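Local coordinates for Alr3699 protein (Nostoc sp., PDB 4XSO) that is probably a glycosyltransferase of the GT-B fold, built from two Rossmann-like domains, at residues D128-E133 with T138-A143; K176-G181 with N374-E379; Q278-C283 with I300-L305; F329-T332 with Q337-A340. One frame throughout, in Å; residues are numbered along the deposited sequence.

Interaction 1: residues D128-E133 with T138-A143; sequences DILSPE and TNLRVA
A single leucine, L140, carries the helix's whole share of close contacts, and its two methyls do different jobs: one packs on a side chain, the other on bare main chain. CD2 meets the isobutyl group of L130, with CD2 of L140 3.8 Å from CD2 of L130 and 4.0 Å from its CB. The two side chains slide past one another in opposite directions, so they lie alongside rather than end to end. CD1 turns to the backbone of the loop, where it lies 3.7 Å from the carbonyl O of L130 and 3.7 Å from the N of P132. Proline suits this place, because its nitrogen has no hydrogen to be satisfied and its ring carbon CD adds a looser apolar touch, 4.2 Å from L140 CD1.

The loop is bent where the leucine meets it. L130 is the centre of an inverse gamma turn, and S131 follows with an ST turn, its OG accepting from the N of E133 at 2.9 Å. In L140, CG stands opposite the carbonyl carbon (chi1 -69°), turning CG toward the loop, with CD1 and CD2 set by chi2 (-167°). F135 also touches L140. L130 rests on F165 of helix 159-167 and Q105 of helix 105-118, so the loop after strand 122-126 is packed between those helices and helix 137-150, whose V142 meets I117 of the second subunit.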
loop_
_atom_site.group_PDB
_atom_site.type_symbol
_atom_site.label_atom_id
_atom_site.label_comp_id
_atom_site.label_asym_id
_atom_site.label_seq_id
_atom_site.Cartn_x
_atom_site.Cartn_y
_atom_site.Cartn_z
ATOM N N ASP A 128 5.600 11.797 -18.063
ATOM C CA ASP A 128 5.784 10.730 -19.081
ATOM C C ASP A 128 4.621 10.727 -20.065
ATOM O O ASP A 128 3.523 11.199 -19.758
ATOM C CB ASP A 128 5.807 9.335 -18.456
ATOM C CG ASP A 128 6.853 9.177 -17.330
ATOM O OD1 ASP A 128 8.022 9.460 -17.590
ATOM O OD2 ASP A 128 6.492 8.716 -16.222
ATOM N N ILE A 129 4.891 10.197 -21.243
ATOM C CA ILE A 129 3.846 9.782 -22.180
ATOM C C ILE A 129 3.567 8.336 -21.775
ATOM O O ILE A 129 4.466 7.505 -21.850
ATOM C CB ILE A 129 4.329 9.894 -23.625
ATOM C CG1 ILE A 129 4.526 11.372 -23.974
ATOM C CG2 ILE A 129 3.355 9.213 -24.624
ATOM C CD1 ILE A 129 4.961 11.563 -25.415
ATOM N N LEU A 130 2.389 8.095 -21.221
ATOM C CA LEU A 130 1.963 6.800 -20.722
ATOM C C LEU A 130 1.628 5.852 -21.894
ATOM O O LEU A 130 0.496 5.510 -22.118
ATOM C CB LEU A 130 0.753 6.996 -19.812
ATOM C CG LEU A 130 1.185 7.666 -18.518
ATOM C CD1 LEU A 130 0.021 8.050 -17.669
ATOM C CD2 LEU A 130 2.117 6.759 -17.737
ATOM N N SER A 131 2.640 5.502 -22.669
ATOM C CA SER A 131 2.407 4.630 -23.837
ATOM C C SER A 131 2.613 3.151 -23.480
ATOM O O SER A 131 3.576 2.783 -22.807
ATOM C CB SER A 131 3.298 5.045 -25.024
ATOM O OG SER A 131 3.533 3.984 -25.932
ATOM N N PRO A 132 1.708 2.294 -23.975
ATOM C CA PRO A 132 1.924 0.857 -23.830
ATOM C C PRO A 132 3.143 0.325 -24.580
ATOM O O PRO A 132 3.465 -0.833 -24.423
ATOM C CB PRO A 132 0.621 0.214 -24.376
ATOM C CG PRO A 132 -0.272 1.320 -24.789
ATOM C CD PRO A 132 0.511 2.607 -24.777
ATOM N N GLU A 133 3.818 1.147 -25.379
ATOM C CA GLU A 133 5.109 0.759 -25.962
ATOM C C GLU A 133 6.277 0.893 -24.997
ATOM O O GLU A 133 7.287 0.212 -25.163
ATOM C CB GLU A 133 5.372 1.563 -27.221
ATOM C CG GLU A 133 6.651 1.154 -27.937
ATOM C CD GLU A 133 6.585 -0.255 -28.606
ATOM O OE1 GLU A 133 5.529 -0.969 -28.500
ATOM O OE2 GLU A 133 7.621 -0.618 -29.244
ATOM N N THR A 138 0.223 -3.400 -16.968
ATOM C CA THR A 138 0.022 -3.433 -15.532
ATOM C C THR A 138 0.316 -2.091 -14.895
ATOM O O THR A 138 -0.561 -1.536 -14.263
ATOM C CB THR A 138 0.891 -4.546 -14.848
ATOM O OG1 THR A 138 0.219 -5.791 -15.001
ATOM C CG2 THR A 138 1.086 -4.321 -13.330
ATOM N N ASN A 139 1.538 -1.599 -15.074
ATOM C CA ASN A 139 1.938 -0.314 -14.525
ATOM C C ASN A 139 0.991 0.786 -14.989
ATOM O O ASN A 139 0.637 1.640 -14.203
ATOM C CB ASN A 139 3.400 0.042 -14.883
ATOM C CG ASN A 139 4.403 -0.798 -14.114
ATOM O OD1 ASN A 139 5.179 -1.602 -14.673
ATOM N ND2 ASN A 139 4.373 -0.641 -12.816
ATOM N N LEU A 140 0.571 0.748 -16.245
ATOM C CA LEU A 140 -0.326 1.785 -16.769
ATOM C C LEU A 140 -1.681 1.760 -16.108
ATOM O O LEU A 140 -2.202 2.823 -15.714
ATOM C CB LEU A 140 -0.544 1.662 -18.276
ATOM C CG LEU A 140 0.627 1.978 -19.192
ATOM C CD1 LEU A 140 0.070 2.104 -20.613
ATOM C CD2 LEU A 140 1.397 3.220 -18.792
ATOM N N ARG A 141 -2.277 0.571 -16.051
ATOM C CA ARG A 141 -3.570 0.389 -15.395
ATOM C C ARG A 141 -3.535 0.868 -13.919
ATOM O O ARG A 141 -4.429 1.535 -13.460
ATOM C CB ARG A 141 -4.033 -1.091 -15.442
ATOM C CG ARG A 141 -4.622 -1.627 -16.752
ATOM C CD ARG A 141 -5.351 -0.553 -17.561
ATOM N NE ARG A 141 -6.275 -1.091 -18.567
ATOM C CZ ARG A 141 -5.968 -1.397 -19.830
ATOM N NH1 ARG A 141 -4.728 -1.243 -20.318
ATOM N NH2 ARG A 141 -6.926 -1.872 -20.608
ATOM N N VAL A 142 -2.489 0.513 -13.209
ATOM C CA VAL A 142 -2.352 0.823 -11.801
ATOM C C VAL A 142 -2.211 2.339 -11.636
ATOM O O VAL A 142 -2.971 2.959 -10.923
ATOM C CB VAL A 142 -1.167 0.056 -11.200
ATOM C CG1 VAL A 142 -0.786 0.587 -9.806
ATOM C CG2 VAL A 142 -1.565 -1.404 -11.054
ATOM N N ALA A 143 -1.251 2.924 -12.326
ATOM C CA ALA A 143 -1.076 4.369 -12.357
ATOM C C ALA A 143 -2.364 5.137 -12.684
ATOM O O ALA A 143 -2.797 6.000 -11.944
ATOM C CB ALA A 143 0.024 4.713 -13.359
#

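Interaction 2: residues K176-G181 with N374-E379; sequences KVIYNG and NQQIAE
In the GT-B fold the C-terminal helix crosses back to the N-terminal domain, and this contact is consistent with that arrangement: helix 370-382 lies against the end of strand 175-177, an edge strand of the seven-stranded parallel sheet. I178, just past the strand, supplies the apolar part. Its CD1 is 3.9 Å from CG1 of I377, while its CG2 is 4.0 Å from the same carbon, so both branches bear on one methylene of the helix. Two beta-branched isoleucines suit such a buried seam, their forked side chains offering several carbons to each other. I377 continues to I28 of helix 20-29, and I178 also touches I373 and T380 of its partner helix.

Q376 adds a polar edge. Its chain runs extended beyond CG (chi2 173°), carrying the amide alongside I178 in the opposite sense and leaving OE1 3.6 Å from I178 CG2. A long, neutral amide suits this partly exposed margin, since its methylenes can pack while its oxygen reaches water. No direct hydrogen bond joins the segments. Instead one water accepts from the N of Y179 at 2.9 Å and donates to OE1 of Q376 at 2.7 Å.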
loop_
_atom_site.group_PDB
_atom_site.type_symbol
_atom_site.label_atom_id
_atom_site.label_comp_id
_atom_site.label_asym_id
_atom_site.label_seq_id
_atom_site.Cartn_x
_atom_site.Cartn_y
_atom_site.Cartn_z
ATOM N N LYS A 176 -4.406 19.217 -16.077
ATOM C CA LYS A 176 -4.094 20.555 -16.425
ATOM C C LYS A 176 -2.696 20.504 -17.006
ATOM O O LYS A 176 -1.798 19.940 -16.377
ATOM C CB LYS A 176 -4.033 21.434 -15.195
ATOM C CG LYS A 176 -3.720 22.889 -15.600
ATOM C CD LYS A 176 -3.821 23.892 -14.472
ATOM C CE LYS A 176 -3.002 25.143 -14.832
ATOM N NZ LYS A 176 -3.381 25.802 -16.114
ATOM N N VAL A 177 -2.449 21.187 -18.110
ATOM C CA VAL A 177 -1.146 21.199 -18.703
ATOM C C VAL A 177 -0.337 22.353 -18.093
ATOM O O VAL A 177 -0.838 23.427 -18.064
ATOM C CB VAL A 177 -1.163 21.337 -20.253
ATOM C CG1 VAL A 177 0.190 21.615 -20.799
ATOM C CG2 VAL A 177 -1.756 20.070 -20.916
ATOM N N ILE A 178 0.851 22.099 -17.569
ATOM C CA ILE A 178 1.761 23.185 -17.116
ATOM C C ILE A 178 3.121 22.770 -17.633
ATOM O O ILE A 178 3.626 21.715 -17.314
ATOM C CB ILE A 178 1.821 23.369 -15.605
ATOM C CG1 ILE A 178 0.467 23.729 -15.039
ATOM C CG2 ILE A 178 2.810 24.490 -15.226
ATOM C CD1 ILE A 178 0.502 23.908 -13.549
ATOM N N TYR A 179 3.715 23.633 -18.472
ATOM C CA TYR A 179 4.960 23.329 -19.179
ATOM C C TYR A 179 6.110 23.492 -18.150
ATOM O O TYR A 179 5.930 24.096 -17.124
ATOM C CB TYR A 179 5.064 24.311 -20.354
ATOM C CG TYR A 179 4.076 24.056 -21.497
ATOM C CD1 TYR A 179 4.045 22.803 -22.124
ATOM C CD2 TYR A 179 3.274 25.067 -22.043
ATOM C CE1 TYR A 179 3.186 22.525 -23.193
ATOM C CE2 TYR A 179 2.399 24.774 -23.154
ATOM C CZ TYR A 179 2.373 23.502 -23.721
ATOM O OH TYR A 179 1.525 23.103 -24.838
ATOM N N ASN A 180 7.283 22.925 -18.446
ATOM C CA ASN A 180 8.531 23.154 -17.732
ATOM C C ASN A 180 8.907 24.656 -17.816
ATOM O O ASN A 180 8.636 25.370 -18.813
ATOM C CB ASN A 180 9.651 22.312 -18.347
ATOM C CG ASN A 180 9.563 20.814 -18.049
ATOM O OD1 ASN A 180 8.502 20.241 -17.764
ATOM N ND2 ASN A 180 10.668 20.157 -18.231
ATOM N N GLY A 181 9.484 25.164 -16.754
ATOM C CA GLY A 181 9.895 26.589 -16.736
ATOM C C GLY A 181 11.419 26.669 -16.739
ATOM O O GLY A 181 12.059 25.731 -16.324
ATOM N N ASN A 374 5.999 29.056 -12.386
ATOM C CA ASN A 374 5.828 28.936 -10.913
ATOM C C ASN A 374 4.539 29.566 -10.421
ATOM O O ASN A 374 3.910 29.006 -9.522
ATOM C CB ASN A 374 6.989 29.546 -10.141
ATOM C CG ASN A 374 8.198 28.691 -10.150
ATOM O OD1 ASN A 374 8.147 27.459 -10.444
ATOM N ND2 ASN A 374 9.329 29.325 -9.846
ATOM N N GLN A 375 4.104 30.672 -11.047
ATOM C CA GLN A 375 2.809 31.290 -10.722
ATOM C C GLN A 375 1.659 30.320 -11.043
ATOM O O GLN A 375 0.717 30.154 -10.264
ATOM C CB GLN A 375 2.582 32.564 -11.510
ATOM C CG GLN A 375 3.607 33.633 -11.184
ATOM C CD GLN A 375 3.480 34.958 -11.967
ATOM O OE1 GLN A 375 2.982 35.017 -13.112
ATOM N NE2 GLN A 375 3.983 36.028 -11.350
ATOM N N GLN A 376 1.721 29.699 -12.202
ATOM C CA GLN A 376 0.676 28.721 -12.570
ATOM C C GLN A 376 0.606 27.565 -11.552
ATOM O O GLN A 376 -0.469 27.158 -11.076
ATOM C CB GLN A 376 1.008 28.178 -13.958
ATOM C CG GLN A 376 0.733 29.202 -15.006
ATOM C CD GLN A 376 1.202 28.752 -16.368
ATOM O OE1 GLN A 376 1.508 27.558 -16.612
ATOM N NE2 GLN A 376 1.279 29.709 -17.275
ATOM N N ILE A 377 1.759 27.004 -11.213
ATOM C CA ILE A 377 1.779 25.957 -10.205
ATOM C C ILE A 377 1.161 26.441 -8.861
ATOM O O ILE A 377 0.302 25.763 -8.291
ATOM C CB ILE A 377 3.226 25.424 -10.035
ATOM C CG1 ILE A 377 3.657 24.664 -11.311
ATOM C CG2 ILE A 377 3.325 24.530 -8.829
ATOM C CD1 ILE A 377 5.080 24.141 -11.287
ATOM N N ALA A 378 1.605 27.602 -8.370
ATOM C CA ALA A 378 1.128 28.162 -7.083
ATOM C C ALA A 378 -0.402 28.388 -7.147
ATOM O O ALA A 378 -1.116 27.987 -6.259
ATOM C CB ALA A 378 1.808 29.495 -6.800
ATOM N N GLU A 379 -0.897 28.999 -8.223
ATOM C CA GLU A 379 -2.345 29.195 -8.387
ATOM C C GLU A 379 -3.054 27.881 -8.420
ATOM O O GLU A 379 -4.098 27.687 -7.758
ATOM C CB GLU A 379 -2.683 29.998 -9.645
ATOM C CG GLU A 379 -2.153 31.428 -9.427
ATOM C CD GLU A 379 -2.416 32.451 -10.543
ATOM O OE1 GLU A 379 -3.158 32.170 -11.504
ATOM O OE2 GLU A 379 -1.833 33.563 -10.451
HETATM O O HOH W 1 2.332 26.203 -18.856
#

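Interaction 3: residues Q278-C283 with I300-L305; sequences QLMAAC and IVEAML
M280 reaches from helix 276-282 to the backbone of helix 298-305, and its CB already points at that helix. CG is anti to the carbonyl carbon (chi1 -72°), and from there the chain runs extended, chi2 -171° and chi3 170°, so CB and CG act as the stalk that spans the gap. The first atom to touch is the sulfur. SD of M280 settles on the peptide joining E302 to A303, 3.7 Å from the carbonyl C of E302 and 3.7 Å from the N of A303. Beside that peptide the sulfur also finds two CB atoms, that of E302 at 3.8 Å and, more loosely, that of A303 at 4.4 Å.

Both helices belong to the C-terminal Rossmann-like domain of the GT-B fold. They come before and after strand 285-287 in the chain, and M280 is also touched by F212 of strand 207-212, next to 285-287 in the parallel sheet. Alanine suits position 303 because its short side chain allows a partner to come close to the main chain, and methionine suits 280 because an unbranched, flexible thioether can reach it.

The tip, CE, ends 3.9 Å from CB of E302. The two side chains cross obliquely, so the methyl meets the apolar root of the glutamate. The acid end goes elsewhere: E302 OE2 is hydrogen-bonded to the hydroxyl of Y187.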
loop_
_atom_site.group_PDB
_atom_site.type_symbol
_atom_site.label_atom_id
_atom_site.label_comp_id
_atom_site.label_asym_id
_atom_site.label_seq_id
_atom_site.Cartn_x
_atom_site.Cartn_y
_atom_site.Cartn_z
ATOM N N GLN A 278 25.876 28.285 -23.491
ATOM C CA GLN A 278 26.962 28.880 -24.231
ATOM C C GLN A 278 27.308 28.101 -25.521
ATOM O O GLN A 278 27.526 28.684 -26.584
ATOM C CB GLN A 278 28.219 28.939 -23.341
ATOM C CG GLN A 278 28.128 29.917 -22.150
ATOM C CD GLN A 278 27.095 29.507 -21.125
ATOM O OE1 GLN A 278 26.912 28.295 -20.809
ATOM N NE2 GLN A 278 26.423 30.510 -20.542
ATOM N N LEU A 279 27.425 26.785 -25.375
ATOM C CA LEU A 279 27.595 25.907 -26.531
ATOM C C LEU A 279 26.515 26.109 -27.538
ATOM O O LEU A 279 26.816 26.229 -28.692
ATOM C CB LEU A 279 27.648 24.448 -26.085
ATOM C CG LEU A 279 28.984 24.148 -25.429
ATOM C CD1 LEU A 279 28.866 22.837 -24.653
ATOM C CD2 LEU A 279 30.139 24.059 -26.430
ATOM N N MET A 280 25.249 26.144 -27.089
ATOM C CA MET A 280 24.094 26.402 -27.994
ATOM C C MET A 280 24.278 27.727 -28.779
ATOM O O MET A 280 24.110 27.838 -29.995
ATOM C CB MET A 280 22.817 26.433 -27.169
ATOM C CG MET A 280 22.312 25.078 -26.621
ATOM S SD MET A 280 20.669 25.147 -25.878
ATOM C CE MET A 280 20.493 23.353 -25.726
ATOM N N ALA A 281 24.644 28.762 -28.043
ATOM C CA ALA A 281 24.896 30.049 -28.624
ATOM C C ALA A 281 25.958 29.970 -29.689
ATOM O O ALA A 281 25.860 30.661 -30.705
ATOM C CB ALA A 281 25.294 31.073 -27.563
ATOM N N ALA A 282 26.954 29.119 -29.505
ATOM C CA ALA A 282 27.956 29.008 -30.515
ATOM C C ALA A 282 27.572 28.175 -31.734
ATOM O O ALA A 282 28.299 28.162 -32.676
ATOM C CB ALA A 282 29.211 28.499 -29.915
ATOM N N CYS A 283 26.443 27.486 -31.709
ATOM C CA CYS A 283 25.959 26.739 -32.888
ATOM C C CYS A 283 25.316 27.729 -33.844
ATOM O O CYS A 283 25.056 28.902 -33.483
ATOM C CB CYS A 283 24.942 25.718 -32.441
ATOM S SG CYS A 283 25.754 24.424 -31.493
ATOM N N ILE A 300 14.882 21.721 -26.836
ATOM C CA ILE A 300 14.235 22.483 -27.873
ATOM C C ILE A 300 13.933 23.861 -27.232
ATOM O O ILE A 300 14.287 24.867 -27.755
ATOM C CB ILE A 300 12.948 21.816 -28.317
ATOM C CG1 ILE A 300 13.251 20.451 -28.976
ATOM C CG2 ILE A 300 12.176 22.726 -29.263
ATOM C CD1 ILE A 300 11.967 19.643 -29.267
ATOM N N VAL A 301 13.263 23.887 -26.113
ATOM C CA VAL A 301 13.054 25.191 -25.407
ATOM C C VAL A 301 14.335 25.932 -25.081
ATOM O O VAL A 301 14.412 27.131 -25.236
ATOM C CB VAL A 301 12.202 25.018 -24.142
ATOM C CG1 VAL A 301 12.025 26.378 -23.416
ATOM C CG2 VAL A 301 10.862 24.461 -24.518
ATOM N N GLU A 302 15.377 25.224 -24.688
ATOM C CA GLU A 302 16.635 25.881 -24.347
ATOM C C GLU A 302 17.248 26.555 -25.545
ATOM O O GLU A 302 17.681 27.683 -25.463
ATOM C CB GLU A 302 17.606 24.906 -23.687
ATOM C CG GLU A 302 17.086 24.622 -22.293
ATOM C CD GLU A 302 17.917 23.639 -21.518
ATOM O OE1 GLU A 302 18.200 22.555 -22.071
ATOM O OE2 GLU A 302 18.210 23.951 -20.339
ATOM N N ALA A 303 17.171 25.877 -26.676
ATOM C CA ALA A 303 17.713 26.402 -27.920
ATOM C C ALA A 303 16.987 27.684 -28.341
ATOM O O ALA A 303 17.605 28.661 -28.769
ATOM C CB ALA A 303 17.598 25.317 -28.977
ATOM N N MET A 304 15.671 27.668 -28.155
ATOM C CA MET A 304 14.799 28.787 -28.504
ATOM C C MET A 304 15.156 29.984 -27.594
ATOM O O MET A 304 15.325 31.108 -28.050
ATOM C CB MET A 304 13.333 28.369 -28.344
ATOM C CG MET A 304 12.848 27.318 -29.354
ATOM S SD MET A 304 11.117 26.761 -29.108
ATOM C CE MET A 304 10.515 27.829 -30.301
ATOM N N LEU A 305 15.290 29.740 -26.313
ATOM C CA LEU A 305 15.637 30.812 -25.367
ATOM C C LEU A 305 16.999 31.330 -25.663
ATOM O O LEU A 305 17.310 32.488 -25.303
ATOM C CB LEU A 305 15.584 30.267 -23.937
ATOM C CG LEU A 305 14.201 30.020 -23.384
ATOM C CD1 LEU A 305 14.298 29.195 -22.115
ATOM C CD2 LEU A 305 13.511 31.316 -23.121
#

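Interaction 4: residues F329-T332 with Q337-A340; sequences FLTT and QELA
Strand 329-331 is an edge strand of the six-stranded parallel sheet in the C-terminal Rossmann-like domain of this GT-B fold, and a short turn leads from it into helix 336-348. The contact is thus a tight strand-to-helix connection, in which a side chain from the start of the helix reaches back to the end of the strand.

The hydrogen bonds across the contact all run to the carboxylate of E338. OE1 accepts twice from T332: from the hydroxyl OG1 at 2.8 Å, on the syn lone pair, and from the backbone N at 3.2 Å. The two donors come from different directions, since the N-H meets OE1 from above the carboxylate plane, 59° out of it. The same N also makes a weak bond to OE2 at 3.4 Å. Threonine suits 332 because its hydroxyl and its own amide can serve one acceptor together, which restrains the rotation of the carboxylate. With these donors of T332 beside it, the negative charge is probably stabilised to some degree.

The van der Waals contacts lie behind that grip. E338 is stretched out, CG anti to its backbone N (chi1 -173°) and CD anti to CA, which brings its CG against T331 as the two side chains slide past each other in opposite directions. T331 OG1 bonds weakly to the carbonyl of A312 on the adjacent strand, while its methyl faces the helix. That methyl, CG2 of T331, lies 3.7 Å from CG of E338, and CA of T331 is 3.3 Å from OE2 of E338.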
loop_
_atom_site.group_PDB
_atom_site.type_symbol
_atom_site.label_atom_id
_atom_site.label_comp_id
_atom_site.label_asym_id
_atom_site.label_seq_id
_atom_site.Cartn_x
_atom_site.Cartn_y
_atom_site.Cartn_z
ATOM N N PHE A 329 11.800 24.588 -36.848
ATOM C CA PHE A 329 11.484 23.647 -37.923
ATOM C C PHE A 329 11.177 22.309 -37.334
ATOM O O PHE A 329 11.738 21.910 -36.290
ATOM C CB PHE A 329 12.629 23.488 -38.885
ATOM C CG PHE A 329 13.114 24.789 -39.465
ATOM C CD1 PHE A 329 12.507 25.346 -40.543
ATOM C CD2 PHE A 329 14.187 25.446 -38.878
ATOM C CE1 PHE A 329 12.950 26.527 -41.092
ATOM C CE2 PHE A 329 14.613 26.643 -39.380
ATOM C CZ PHE A 329 14.011 27.174 -40.490
ATOM N N LEU A 330 10.310 21.590 -38.031
ATOM C CA LEU A 330 9.878 20.282 -37.577
ATOM C C LEU A 330 10.065 19.355 -38.745
ATOM O O LEU A 330 9.704 19.707 -39.826
ATOM C CB LEU A 330 8.426 20.245 -37.165
ATOM C CG LEU A 330 8.061 21.067 -35.940
ATOM C CD1 LEU A 330 6.538 21.078 -35.782
ATOM C CD2 LEU A 330 8.782 20.507 -34.735
ATOM N N THR A 331 10.618 18.182 -38.508
ATOM C CA THR A 331 10.790 17.165 -39.547
ATOM C C THR A 331 10.362 15.793 -39.059
ATOM O O THR A 331 10.397 15.497 -37.866
ATOM C CB THR A 331 12.272 17.047 -39.921
ATOM O OG1 THR A 331 13.008 16.707 -38.744
ATOM C CG2 THR A 331 12.778 18.347 -40.452
ATOM N N THR A 332 10.022 14.925 -40.007
ATOM C CA THR A 332 9.551 13.598 -39.687
ATOM C C THR A 332 10.576 12.800 -38.944
ATOM O O THR A 332 11.655 12.648 -39.424
ATOM C CB THR A 332 9.289 12.847 -40.987
ATOM O OG1 THR A 332 8.389 13.623 -41.797
ATOM C CG2 THR A 332 8.732 11.469 -40.693
ATOM N N GLN A 337 17.036 12.870 -44.714
ATOM C CA GLN A 337 17.082 13.783 -45.852
ATOM C C GLN A 337 16.266 15.054 -45.585
ATOM O O GLN A 337 16.624 16.152 -46.036
ATOM C CB GLN A 337 16.653 13.125 -47.180
ATOM C CG GLN A 337 16.732 14.129 -48.346
ATOM C CD GLN A 337 18.163 14.400 -48.791
ATOM O OE1 GLN A 337 18.892 13.458 -49.099
ATOM N NE2 GLN A 337 18.579 15.696 -48.834
ATOM N N GLU A 338 15.161 14.915 -44.884
ATOM C CA GLU A 338 14.353 16.071 -44.529
ATOM C C GLU A 338 15.162 16.986 -43.569
ATOM O O GLU A 338 15.155 18.252 -43.696
ATOM C CB GLU A 338 13.039 15.585 -43.951
ATOM C CG GLU A 338 11.998 16.651 -43.678
ATOM C CD GLU A 338 10.685 16.061 -43.146
ATOM O OE1 GLU A 338 10.475 14.808 -43.142
ATOM O OE2 GLU A 338 9.849 16.876 -42.745
ATOM N N LEU A 339 15.929 16.363 -42.682
ATOM C CA LEU A 339 16.788 17.142 -41.739
ATOM C C LEU A 339 17.845 17.904 -42.539
ATOM O O LEU A 339 18.125 19.070 -42.270
ATOM C CB LEU A 339 17.428 16.198 -40.701
ATOM C CG LEU A 339 18.508 16.784 -39.783
ATOM C CD1 LEU A 339 17.975 18.029 -39.049
ATOM C CD2 LEU A 339 18.936 15.713 -38.797
ATOM N N ALA A 340 18.402 17.274 -43.587
ATOM C CA ALA A 340 19.444 17.925 -44.387
ATOM C C ALA A 340 18.866 19.092 -45.163
ATOM O O ALA A 340 19.504 20.171 -45.339
ATOM C CB ALA A 340 20.119 16.941 -45.339
#

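Interactions 2 and 3 are buried, whereas interactions 1 and 4 are partly buried and reach the surface. Interactions 1 and 4 are also the short-range pair, each with four residues between its segments, yet their chemistry is opposite: leucine packing in one, carboxylate hydrogen bonds in the other. Interaction 3 is apolar too, but with a sulfur on a peptide. Interaction 2 spans nearly the whole C-terminal half, combining isoleucine packing with a water bridge. Interactions 3 and 4 share one domain, with centres about 18 Å apart, while interaction 1 belongs to the other, its centre about 32 Å from that of interaction 3.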